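Local structure of FAD dependent oxidoreductase domain-containing protein (Deinococcus radiodurans R1, 3C4N) at residues A82-T87 with A379-G383; L246-H250 with Q362-A367; L287-H293 with E316-L321. The protein is of unknown function but binds ADP and is probably an FAD-dependent oxidoreductase of the ETF-QO/FixC family. One frame throughout, in Å; residues are numbered along the deposited sequence.

Interaction 1 of 3, residues A82-T87 with A379-G383; sequences APGVWT and ADTLG
D380, in the first turn of helix 379-398, lays its side chain against the backbone of G84 and V85. Its CB is 3.2 Å from V85 O. CG is set anti to the carbonyl carbon (chi1 -63°), which swings the carboxylate along G84, and CG comes within 3.3 Å of G84 CA. The two oxygens then divide the work: OD1 lies 3.2 Å from G84 CA and makes a salt bridge to R46, while OD2 lies 3.2 Å from G84 N, the P83 and D380 side chains crossing at about a right angle. A water sits between D380 OD2 and V85 O. The next residue, T381, uses both branches. Its OG1 accepts a weak but nearly straight bond from T87 N (3.3 Å, 169°), and its CG2 lies over the face of the five-membered ring of W86, 3.9 Å from the centroid, as a CH-pi contact. W86 NE1 itself bonds to A99 O. The chemistry is that of a buried acid whose charge is probably balanced by R46, at the start of helix 46-58 in what is probably the glycine-rich dinucleotide-binding motif, so it joins that helix, segment 82-87 and the C-terminal helix.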
loop_
_atom_site.group_PDB
_atom_site.type_symbol
_atom_site.label_atom_id
_atom_site.label_comp_id
_atom_site.label_asym_id
_atom_site.label_seq_id
_atom_site.Cartn_x
_atom_site.Cartn_y
_atom_site.Cartn_z
ATOM N N ALA A 82 11.434 -16.766 -6.751
ATOM C CA ALA A 82 12.698 -16.646 -7.466
ATOM C C ALA A 82 13.851 -16.877 -6.482
ATOM O O ALA A 82 13.825 -16.369 -5.367
ATOM C CB ALA A 82 12.808 -15.253 -8.110
ATOM N N PRO A 83 14.869 -17.652 -6.879
ATOM C CA PRO A 83 15.989 -17.902 -5.974
ATOM C C PRO A 83 16.867 -16.699 -5.666
ATOM O O PRO A 83 17.642 -16.729 -4.714
ATOM C CB PRO A 83 16.745 -19.035 -6.664
ATOM C CG PRO A 83 16.434 -18.839 -8.097
ATOM C CD PRO A 83 14.965 -18.508 -8.072
ATOM N N GLY A 84 16.751 -15.638 -6.455
ATOM C CA GLY A 84 17.578 -14.459 -6.215
ATOM C C GLY A 84 19.081 -14.719 -6.290
ATOM O O GLY A 84 19.832 -14.412 -5.361
ATOM N N VAL A 85 19.532 -15.289 -7.402
ATOM C CA VAL A 85 20.949 -15.568 -7.581
ATOM C C VAL A 85 21.579 -14.663 -8.633
ATOM O O VAL A 85 21.209 -14.718 -9.800
ATOM C CB VAL A 85 21.200 -17.012 -8.047
ATOM C CG1 VAL A 85 22.690 -17.239 -8.224
ATOM C CG2 VAL A 85 20.631 -17.994 -7.045
ATOM N N TRP A 86 22.517 -13.820 -8.224
ATOM C CA TRP A 86 23.190 -12.966 -9.184
ATOM C C TRP A 86 24.495 -13.672 -9.502
ATOM O O TRP A 86 25.332 -13.886 -8.615
ATOM C CB TRP A 86 23.508 -11.595 -8.605
ATOM C CG TRP A 86 23.991 -10.626 -9.651
ATOM C CD1 TRP A 86 23.253 -9.668 -10.277
ATOM C CD2 TRP A 86 25.314 -10.539 -10.213
ATOM N NE1 TRP A 86 24.028 -8.990 -11.192
ATOM C CE2 TRP A 86 25.296 -9.508 -11.170
ATOM C CE3 TRP A 86 26.507 -11.235 -10.000
ATOM C CZ2 TRP A 86 26.432 -9.151 -11.915
ATOM C CZ3 TRP A 86 27.640 -10.881 -10.743
ATOM C CH2 TRP A 86 27.590 -9.850 -11.687
ATOM N N THR A 87 24.671 -14.045 -10.763
ATOM C CA THR A 87 25.897 -14.728 -11.162
ATOM C C THR A 87 26.374 -14.304 -12.534
ATOM O O THR A 87 25.575 -14.188 -13.460
ATOM C CB THR A 87 25.718 -16.257 -11.173
ATOM O OG1 THR A 87 26.928 -16.858 -11.630
ATOM C CG2 THR A 87 24.575 -16.667 -12.092
ATOM N N ALA A 379 16.106 -12.698 -14.529
ATOM C CA ALA A 379 15.783 -11.501 -13.765
ATOM C C ALA A 379 16.659 -11.257 -12.531
ATOM O O ALA A 379 16.859 -10.109 -12.133
ATOM C CB ALA A 379 14.314 -11.509 -13.369
ATOM N N ASP A 380 17.183 -12.309 -11.917
ATOM C CA ASP A 380 18.021 -12.096 -10.748
ATOM C C ASP A 380 19.336 -11.385 -11.110
ATOM O O ASP A 380 19.891 -10.647 -10.294
ATOM C CB ASP A 380 18.293 -13.430 -10.020
ATOM C CG ASP A 380 17.000 -14.082 -9.469
ATOM O OD1 ASP A 380 16.164 -13.357 -8.863
ATOM O OD2 ASP A 380 16.834 -15.317 -9.634
ATOM N N THR A 381 19.823 -11.576 -12.333
ATOM C CA THR A 381 21.072 -10.927 -12.735
ATOM C C THR A 381 20.881 -9.649 -13.550
ATOM O O THR A 381 21.739 -8.768 -13.535
ATOM C CB THR A 381 21.956 -11.884 -13.568
ATOM O OG1 THR A 381 22.240 -13.063 -12.803
ATOM C CG2 THR A 381 23.276 -11.207 -13.952
ATOM N N LEU A 382 19.747 -9.546 -14.237
ATOM C CA LEU A 382 19.475 -8.412 -15.114
ATOM C C LEU A 382 18.145 -7.667 -14.908
ATOM O O LEU A 382 17.860 -6.722 -15.643
ATOM C CB LEU A 382 19.523 -8.917 -16.559
ATOM C CG LEU A 382 20.733 -9.771 -16.968
ATOM C CD1 LEU A 382 20.450 -10.497 -18.276
ATOM C CD2 LEU A 382 21.953 -8.899 -17.089
ATOM N N GLY A 383 17.339 -8.079 -13.931
ATOM C CA GLY A 383 16.035 -7.456 -13.705
ATOM C C GLY A 383 15.950 -5.953 -13.466
ATOM O O GLY A 383 15.240 -5.257 -14.184
HETATM O O HOH W 1 20.123 -15.254 -12.394
HETATM O O HOH W 2 19.281 -17.322 -10.353
#

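Interaction 2 of 3, residues L246-H250 with Q362-A367; sequences LHTRH and QAEELA
L246 and T248 reach across to L366 from a loop that runs roughly antiparallel to 362-367, the end-to-end directions being 168° apart. The contact packs the loop between helix 236-244 and strand 251-260 against strand 362-367. No backbone bond links the two segments; side chains do the work. L246 and L366 share one conformation, CG anti to the carbonyl carbon (chi1 -56° in L246) and the chain then extended, and the two side chains cross obliquely. The touch is made by a branch end on one side and a stem on the other: L246 CD1 lies 4.0 Å from L366 CB and 4.5 Å from A367 CB. The fork of L366 is met by T248, two residues further along the loop. T248 has OG1 between the backbone N and the carbonyl carbon (chi1 60°), which turns the methyl rather than the hydroxyl to the leucine; its CG2 is 3.9 Å from L366 CD1 and 4.2 Å from L366 CD2, so it meets both tines, at about a right angle to the leucine side chain.

At the other end H250 points at two polar chains on the strand. Q362 and E364 both come toward the imidazole from the opposite direction, with chains extended beyond CG. The imidazole is probably turned over in the model, so the detail of how the amide and the carboxylate meet it is doubtful. H250 also packs on L372 and L374 of strand 370-374 and on P237 of helix 236-244.

The contact therefore has two characters: a small apolar patch at L246, T248 and L366, and beside it, at the protein surface, a polar cluster of imidazole, acid and amide whose bonding the model does not settle.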
loop_
_atom_site.group_PDB
_atom_site.type_symbol
_atom_site.label_atom_id
_atom_site.label_comp_id
_atom_site.label_asym_id
_atom_site.label_seq_id
_atom_site.Cartn_x
_atom_site.Cartn_y
_atom_site.Cartn_z
ATOM N N LEU A 246 -2.918 -6.851 -29.424
ATOM C CA LEU A 246 -1.499 -6.745 -29.728
ATOM C C LEU A 246 -0.797 -8.094 -29.586
ATOM O O LEU A 246 -0.606 -8.603 -28.471
ATOM C CB LEU A 246 -0.843 -5.720 -28.799
ATOM C CG LEU A 246 -1.470 -4.317 -28.821
ATOM C CD1 LEU A 246 -0.748 -3.410 -27.845
ATOM C CD2 LEU A 246 -1.398 -3.752 -30.229
ATOM N N HIS A 247 -0.410 -8.662 -30.727
ATOM C CA HIS A 247 0.261 -9.959 -30.770
ATOM C C HIS A 247 1.757 -9.882 -30.461
ATOM O O HIS A 247 2.428 -8.931 -30.850
ATOM C CB HIS A 247 0.074 -10.585 -32.154
ATOM C CG HIS A 247 -1.349 -10.626 -32.607
ATOM N ND1 HIS A 247 -2.327 -11.310 -31.920
ATOM C CD2 HIS A 247 -1.961 -10.062 -33.674
ATOM C CE1 HIS A 247 -3.482 -11.166 -32.545
ATOM N NE2 HIS A 247 -3.287 -10.413 -33.612
ATOM N N THR A 248 2.266 -10.880 -29.747
ATOM C CA THR A 248 3.690 -10.953 -29.429
ATOM C C THR A 248 4.099 -12.423 -29.536
ATOM O O THR A 248 3.246 -13.312 -29.634
ATOM C CB THR A 248 4.024 -10.438 -27.990
ATOM O OG1 THR A 248 3.331 -11.233 -27.016
ATOM C CG2 THR A 248 3.641 -8.971 -27.836
ATOM N N ARG A 249 5.403 -12.677 -29.499
ATOM C CA ARG A 249 5.918 -14.035 -29.604
ATOM C C ARG A 249 6.332 -14.579 -28.237
ATOM O O ARG A 249 6.794 -15.714 -28.123
ATOM C CB ARG A 249 7.117 -14.059 -30.563
ATOM C CG ARG A 249 7.001 -13.094 -31.740
ATOM C CD ARG A 249 7.741 -13.595 -32.986
ATOM N NE ARG A 249 6.983 -14.687 -33.573
ATOM C CZ ARG A 249 6.372 -14.642 -34.753
ATOM N NH1 ARG A 249 6.432 -13.560 -35.516
ATOM N NH2 ARG A 249 5.648 -15.675 -35.144
ATOM N N HIS A 250 6.149 -13.776 -27.193
ATOM C CA HIS A 250 6.538 -14.194 -25.843
ATOM C C HIS A 250 5.808 -15.433 -25.325
ATOM O O HIS A 250 4.648 -15.681 -25.653
ATOM C CB HIS A 250 6.342 -13.032 -24.878
ATOM C CG HIS A 250 6.981 -11.766 -25.342
ATOM N ND1 HIS A 250 6.280 -10.587 -25.468
ATOM C CD2 HIS A 250 8.248 -11.496 -25.733
ATOM C CE1 HIS A 250 7.087 -9.644 -25.919
ATOM N NE2 HIS A 250 8.288 -10.169 -26.087
ATOM N N GLN A 362 13.638 -7.603 -20.643
ATOM C CA GLN A 362 13.549 -6.640 -21.738
ATOM C C GLN A 362 12.285 -5.794 -21.641
ATOM O O GLN A 362 11.372 -6.085 -20.871
ATOM C CB GLN A 362 13.532 -7.377 -23.086
ATOM C CG GLN A 362 12.325 -8.318 -23.259
ATOM C CD GLN A 362 12.077 -8.761 -24.696
ATOM O OE1 GLN A 362 12.862 -9.521 -25.284
ATOM N NE2 GLN A 362 10.973 -8.285 -25.272
ATOM N N ALA A 363 12.240 -4.742 -22.441
ATOM C CA ALA A 363 11.079 -3.880 -22.485
ATOM C C ALA A 363 10.839 -3.490 -23.950
ATOM O O ALA A 363 11.742 -3.577 -24.785
ATOM C CB ALA A 363 11.316 -2.643 -21.638
ATOM N N GLU A 364 9.626 -3.072 -24.270
ATOM C CA GLU A 364 9.345 -2.672 -25.624
ATOM C C GLU A 364 8.073 -1.838 -25.640
ATOM O O GLU A 364 7.204 -2.008 -24.789
ATOM C CB GLU A 364 9.199 -3.916 -26.502
ATOM C CG GLU A 364 7.956 -4.734 -26.233
ATOM C CD GLU A 364 8.004 -6.109 -26.890
ATOM O OE1 GLU A 364 8.283 -6.199 -28.117
ATOM O OE2 GLU A 364 7.753 -7.102 -26.171
ATOM N N GLU A 365 7.972 -0.917 -26.587
ATOM C CA GLU A 365 6.778 -0.095 -26.680
ATOM C C GLU A 365 5.953 -0.683 -27.827
ATOM O O GLU A 365 6.261 -0.470 -28.998
ATOM C CB GLU A 365 7.161 1.368 -26.948
ATOM C CG GLU A 365 6.013 2.359 -26.736
ATOM C CD GLU A 365 6.363 3.810 -27.093
ATOM O OE1 GLU A 365 7.289 4.031 -27.908
ATOM O OE2 GLU A 365 5.691 4.730 -26.567
ATOM N N LEU A 366 4.923 -1.448 -27.466
ATOM C CA LEU A 366 4.040 -2.110 -28.422
ATOM C C LEU A 366 3.058 -1.165 -29.101
ATOM O O LEU A 366 2.350 -1.546 -30.031
ATOM C CB LEU A 366 3.255 -3.225 -27.726
ATOM C CG LEU A 366 4.095 -4.341 -27.099
ATOM C CD1 LEU A 366 3.181 -5.368 -26.386
ATOM C CD2 LEU A 366 4.905 -5.000 -28.189
ATOM N N ALA A 367 3.023 0.070 -28.627
ATOM C CA ALA A 367 2.142 1.082 -29.175
ATOM C C ALA A 367 2.450 2.369 -28.441
ATOM O O ALA A 367 3.034 2.357 -27.355
ATOM C CB ALA A 367 0.695 0.689 -28.965
#

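Interaction 3 of 3, residues L287-H293 with E316-L321; sequences LVPAIHH and ELLEDL
A loop leaving strand 284-288 folds back over helix 315-324, and the join runs from leucines and a proline at one end to two histidine-carboxylate pairs, H292 with D320 and H293 with E316, at the other. On the apolar side L287 CD1 meets L321 CD2 at 3.8 Å, and L287 CD2 also approaches L317. P289 puts its CG 3.6 Å from L317 CD1; the leucine's CG stands anti to its own backbone N, which brings its CG and CD1 against the proline ring.

At H292 and H293 the contact turns polar. H292 NE2 donates to D320 OD2 at 2.7 Å and 162°. The acceptor lies in the imidazole plane and uses its syn lone pair, the one on the side of OD1, although the carboxylate itself is twisted 48° from the ring. The same OD2 weakly accepts from a water that is in turn held by A290 N, so loop backbone and helix are also joined through solvent. A lysine in place of D320 would probably leave H292 without its acceptor and bring a positive charge up to the imidazole, freeing that ring to turn.

H293 makes the second pair, NE2 to E316 OE2 at 2.7 Å, a weak bond bent to 134°; here ring and carboxylate are nearer to coplanar. A second water, over the face of the H293 ring, is held by H293 N and donates weakly to E316 OE1, and R314 is a distant, weak ion partner of that oxygen.

E316 and D320 are one helical turn apart, and consecutive histidines of the loop meet them: an i, i+4 pair of acids on a helix face, with L317 and L321 packed inside, in the packing of the loop after strand 284-288 against helix 315-324, away from the ADP site.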
loop_
_atom_site.group_PDB
_atom_site.type_symbol
_atom_site.label_atom_id
_atom_site.label_comp_id
_atom_site.label_asym_id
_atom_site.label_seq_id
_atom_site.Cartn_x
_atom_site.Cartn_y
_atom_site.Cartn_z
ATOM N N LEU A 287 15.449 -26.206 -4.770
ATOM C CA LEU A 287 15.784 -26.755 -6.077
ATOM C C LEU A 287 15.169 -25.892 -7.185
ATOM O O LEU A 287 13.958 -25.690 -7.213
ATOM C CB LEU A 287 15.293 -28.215 -6.139
ATOM C CG LEU A 287 15.742 -29.132 -7.270
ATOM C CD1 LEU A 287 15.618 -30.596 -6.874
ATOM C CD2 LEU A 287 14.897 -28.826 -8.487
ATOM N N VAL A 288 16.010 -25.364 -8.077
ATOM C CA VAL A 288 15.558 -24.513 -9.190
ATOM C C VAL A 288 15.741 -25.257 -10.522
ATOM O O VAL A 288 16.802 -25.200 -11.150
ATOM C CB VAL A 288 16.349 -23.167 -9.227
ATOM C CG1 VAL A 288 15.770 -22.231 -10.290
ATOM C CG2 VAL A 288 16.301 -22.500 -7.870
ATOM N N PRO A 289 14.690 -25.959 -10.973
ATOM C CA PRO A 289 14.745 -26.723 -12.223
ATOM C C PRO A 289 15.115 -25.889 -13.441
ATOM O O PRO A 289 14.980 -24.663 -13.451
ATOM C CB PRO A 289 13.333 -27.310 -12.347
ATOM C CG PRO A 289 12.846 -27.350 -10.935
ATOM C CD PRO A 289 13.343 -26.027 -10.391
ATOM N N ALA A 290 15.596 -26.570 -14.470
ATOM C CA ALA A 290 15.958 -25.898 -15.696
ATOM C C ALA A 290 14.680 -25.824 -16.525
ATOM O O ALA A 290 13.758 -26.621 -16.336
ATOM C CB ALA A 290 17.022 -26.693 -16.428
ATOM N N ILE A 291 14.615 -24.840 -17.413
ATOM C CA ILE A 291 13.467 -24.686 -18.294
ATOM C C ILE A 291 13.969 -25.142 -19.656
ATOM O O ILE A 291 14.788 -24.468 -20.286
ATOM C CB ILE A 291 13.000 -23.216 -18.395
ATOM C CG1 ILE A 291 12.826 -22.619 -16.995
ATOM C CG2 ILE A 291 11.673 -23.138 -19.163
ATOM C CD1 ILE A 291 11.806 -23.327 -16.127
ATOM N N HIS A 292 13.493 -26.301 -20.093
ATOM C CA HIS A 292 13.902 -26.863 -21.369
ATOM C C HIS A 292 13.130 -26.250 -22.511
ATOM O O HIS A 292 13.654 -26.110 -23.614
ATOM C CB HIS A 292 13.687 -28.370 -21.360
ATOM C CG HIS A 292 14.413 -29.066 -20.258
ATOM N ND1 HIS A 292 15.785 -29.022 -20.132
ATOM C CD2 HIS A 292 13.959 -29.803 -19.218
ATOM C CE1 HIS A 292 16.145 -29.703 -19.059
ATOM N NE2 HIS A 292 15.057 -30.187 -18.486
ATOM N N HIS A 293 11.890 -25.868 -22.230
ATOM C CA HIS A 293 11.037 -25.281 -23.251
ATOM C C HIS A 293 9.840 -24.569 -22.638
ATOM O O HIS A 293 9.584 -24.690 -21.445
ATOM C CB HIS A 293 10.547 -26.386 -24.185
ATOM C CG HIS A 293 9.802 -27.474 -23.478
ATOM N ND1 HIS A 293 8.554 -27.282 -22.928
ATOM C CD2 HIS A 293 10.148 -28.750 -23.187
ATOM C CE1 HIS A 293 8.161 -28.391 -22.329
ATOM N NE2 HIS A 293 9.110 -29.299 -22.471
ATOM N N GLU A 316 8.790 -33.861 -16.561
ATOM C CA GLU A 316 10.092 -33.388 -16.990
ATOM C C GLU A 316 11.097 -33.199 -15.869
ATOM O O GLU A 316 12.276 -33.512 -16.033
ATOM C CB GLU A 316 9.943 -32.097 -17.774
ATOM C CG GLU A 316 9.334 -32.324 -19.133
ATOM C CD GLU A 316 9.558 -31.157 -20.055
ATOM O OE1 GLU A 316 8.991 -30.079 -19.776
ATOM O OE2 GLU A 316 10.310 -31.317 -21.046
ATOM N N LEU A 317 10.639 -32.690 -14.730
ATOM C CA LEU A 317 11.532 -32.485 -13.596
ATOM C C LEU A 317 11.951 -33.859 -13.068
ATOM O O LEU A 317 13.113 -34.079 -12.724
ATOM C CB LEU A 317 10.828 -31.695 -12.490
ATOM C CG LEU A 317 11.726 -30.814 -11.609
ATOM C CD1 LEU A 317 10.946 -30.386 -10.369
ATOM C CD2 LEU A 317 12.976 -31.554 -11.199
ATOM N N LEU A 318 10.991 -34.776 -13.013
ATOM C CA LEU A 318 11.235 -36.134 -12.549
ATOM C C LEU A 318 12.346 -36.778 -13.370
ATOM O O LEU A 318 13.281 -37.358 -12.821
ATOM C CB LEU A 318 9.957 -36.967 -12.672
ATOM C CG LEU A 318 9.092 -37.265 -11.442
ATOM C CD1 LEU A 318 9.465 -36.359 -10.267
ATOM C CD2 LEU A 318 7.632 -37.099 -11.824
ATOM N N GLU A 319 12.244 -36.667 -14.688
ATOM C CA GLU A 319 13.243 -37.253 -15.571
ATOM C C GLU A 319 14.604 -36.621 -15.309
ATOM O O GLU A 319 15.608 -37.325 -15.200
ATOM C CB GLU A 319 12.857 -37.045 -17.040
ATOM C CG GLU A 319 11.412 -37.396 -17.376
ATOM C CD GLU A 319 11.118 -37.302 -18.857
ATOM O OE1 GLU A 319 11.565 -36.333 -19.500
ATOM O OE2 GLU A 319 10.433 -38.197 -19.387
ATOM N N ASP A 320 14.638 -35.293 -15.211
ATOM C CA ASP A 320 15.893 -34.579 -14.963
ATOM C C ASP A 320 16.555 -35.126 -13.699
ATOM O O ASP A 320 17.745 -35.452 -13.701
ATOM C CB ASP A 320 15.648 -33.065 -14.809
ATOM C CG ASP A 320 15.415 -32.358 -16.143
ATOM O OD1 ASP A 320 16.135 -32.662 -17.120
ATOM O OD2 ASP A 320 14.527 -31.482 -16.212
ATOM N N LEU A 321 15.777 -35.226 -12.625
ATOM C CA LEU A 321 16.274 -35.746 -11.354
ATOM C C LEU A 321 16.890 -37.136 -11.540
ATOM O O LEU A 321 17.995 -37.400 -11.076
ATOM C CB LEU A 321 15.135 -35.824 -10.331
ATOM C CG LEU A 321 14.476 -34.516 -9.899
ATOM C CD1 LEU A 321 13.311 -34.837 -8.985
ATOM C CD2 LEU A 321 15.477 -33.620 -9.197
HETATM O O HOH W 3 16.184 -29.406 -14.404
HETATM O O HOH W 4 10.925 -27.224 -19.518
#

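Overall arrangement
From the N terminus, segment 82-87 comes first, and its partner at the start of helix 379-398 is met only after 291 residues, so interaction 1 closes the widest loop. Inside it lies interaction 2, which joins the loop after helix 236-244 to strand 362-367, and inside that lies interaction 3, where strand 284-288 and its following loop meet helix 315-324. The contacts nest and none cross. Interactions 1 and 3 reach the same ten-strand sheet and touch directly, P83 CG lying 3.7 Å from V288 CG2. Interaction 2 belongs with the other sheet, through strand 362-367, and its centre is about 22 Å from that of interaction 1.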